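PDB 2WAO: endoglucanase E from Clostridium thermocellum, which probably removes acetyl groups from plant cell-wall polysaccharides through this family 2 esterase domain, which also binds cello-oligosaccharide, complementing the endo-1,4-beta-glucanase activity of the whole enzyme. Local coordinates for residues G301-G306 with S312-Q317. Residues are numbered along the deposited sequence; the frame is centred on the assembly and turned at random.
Sequences GSTGYG and SIATHQ
The carbonyl of Thr303 is the flat group that meets the helix end: Ser312 OG approaches its oxygen from 23° out of the carbonyl plane, with a C=O...OG angle of 157°. The CB of Tyr305 is directed away from the helix, and its ring packs edge-to-face with Trp309; inside the first helical turn the His316 ring has Ser312 C in plane at its edge. Ser312 OG donates to Thr303 O over a short 2.5 Å and, as the N-cap, accepts from Thr315 N at 3.1 Å. Its chi1 of 64° tucks the hydroxyl in over its own backbone, flanked by N and C, where one oxygen can serve both the loop and the first helical turn. Beside it the side chains of Thr303 and Thr315 lie roughly perpendicular to each other, their OG1 atoms 2.6 Å apart, and Ala314 CB rests 4.1 Å from Thr303 CB. One water bridges the two segments: it accepts from Ser312 N and Thr315 OG1, and donates to Gly304 O at 2.7 Å. The type I turn Gly301-Gly304 presents the Thr303 carbonyl to the helix. The contact joins the two ends of the short connection that carries the pocket residues Asp308, Trp309 and His310, linking the loop that follows strand 291-295, at one border of the parallel sheet of this SGNH-type domain, to the start of helix 313-331.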
# COMPACT_ATOMS: atom_id res chain seq x y z
N GLY A 301 -21.64 4.44 7.50
CA GLY A 301 -22.55 3.43 6.95
C GLY A 301 -23.25 3.83 5.67
O GLY A 301 -23.72 2.96 4.93
N SER A 302 -23.28 5.12 5.38
CA SER A 302 -23.89 5.59 4.14
C SER A 302 -23.07 5.17 2.89
O SER A 302 -23.58 5.22 1.75
CB SER A 302 -24.11 7.08 4.18
OG SER A 302 -22.89 7.73 3.91
N THR A 303 -21.81 4.74 3.10
CA THR A 303 -21.01 4.20 2.00
C THR A 303 -20.68 2.71 2.18
O THR A 303 -19.71 2.18 1.58
CB THR A 303 -19.70 4.99 1.75
OG1 THR A 303 -19.00 5.14 3.00
CG2 THR A 303 -20.05 6.38 1.14
N GLY A 304 -21.50 2.05 2.97
CA GLY A 304 -21.37 0.61 3.25
C GLY A 304 -20.10 0.27 4.02
O GLY A 304 -19.44 1.17 4.57
N TYR A 305 -19.79 -1.02 4.11
CA TYR A 305 -18.63 -1.51 4.88
C TYR A 305 -18.10 -2.77 4.23
O TYR A 305 -18.86 -3.54 3.64
CB TYR A 305 -19.03 -1.97 6.29
CG TYR A 305 -19.53 -0.91 7.20
CD1 TYR A 305 -18.65 -0.01 7.82
CD2 TYR A 305 -20.90 -0.81 7.47
CE1 TYR A 305 -19.16 0.99 8.72
CE2 TYR A 305 -21.41 0.15 8.32
CZ TYR A 305 -20.55 1.04 8.94
OH TYR A 305 -21.10 1.99 9.78
N GLY A 306 -16.81 -3.01 4.42
CA GLY A 306 -16.21 -4.27 4.00
C GLY A 306 -16.04 -5.19 5.20
O GLY A 306 -16.61 -4.95 6.27
N SER A 312 -15.23 0.23 2.61
CA SER A 312 -15.71 -0.24 1.30
C SER A 312 -14.91 0.48 0.19
O SER A 312 -14.18 1.48 0.48
CB SER A 312 -17.19 0.17 1.16
OG SER A 312 -17.29 1.59 1.15
N ILE A 313 -15.05 0.03 -1.06
CA ILE A 313 -14.42 0.74 -2.17
C ILE A 313 -14.94 2.17 -2.25
O ILE A 313 -14.16 3.11 -2.49
CB ILE A 313 -14.55 -0.02 -3.48
CG1 ILE A 313 -13.55 -1.20 -3.43
CG2 ILE A 313 -14.16 0.90 -4.67
CD1 ILE A 313 -13.88 -2.27 -4.36
N ALA A 314 -16.26 2.37 -2.06
CA ALA A 314 -16.76 3.73 -2.04
C ALA A 314 -16.07 4.65 -1.03
O ALA A 314 -15.78 5.82 -1.33
CB ALA A 314 -18.32 3.72 -1.84
N THR A 315 -15.85 4.13 0.18
CA THR A 315 -15.17 4.89 1.22
C THR A 315 -13.69 5.16 0.81
O THR A 315 -13.22 6.29 0.94
CB THR A 315 -15.25 4.16 2.56
OG1 THR A 315 -16.62 4.14 3.04
CG2 THR A 315 -14.36 4.88 3.62
N HIS A 316 -13.01 4.15 0.24
CA HIS A 316 -11.66 4.36 -0.32
C HIS A 316 -11.64 5.45 -1.38
O HIS A 316 -10.73 6.28 -1.40
CB HIS A 316 -11.06 3.06 -0.87
CG HIS A 316 -10.51 2.14 0.18
ND1 HIS A 316 -9.24 2.29 0.71
CD2 HIS A 316 -11.04 1.04 0.78
CE1 HIS A 316 -8.99 1.31 1.56
NE2 HIS A 316 -10.08 0.55 1.65
N GLN A 317 -12.67 5.47 -2.25
CA GLN A 317 -12.77 6.49 -3.26
C GLN A 317 -12.90 7.88 -2.63
O GLN A 317 -12.21 8.77 -3.04
CB GLN A 317 -13.88 6.18 -4.27
CG GLN A 317 -13.49 4.96 -5.11
CD GLN A 317 -14.61 4.48 -6.00
OE1 GLN A 317 -15.74 4.30 -5.55
NE2 GLN A 317 -14.29 4.25 -7.28
O HOH W 1 -16.81 1.94 4.49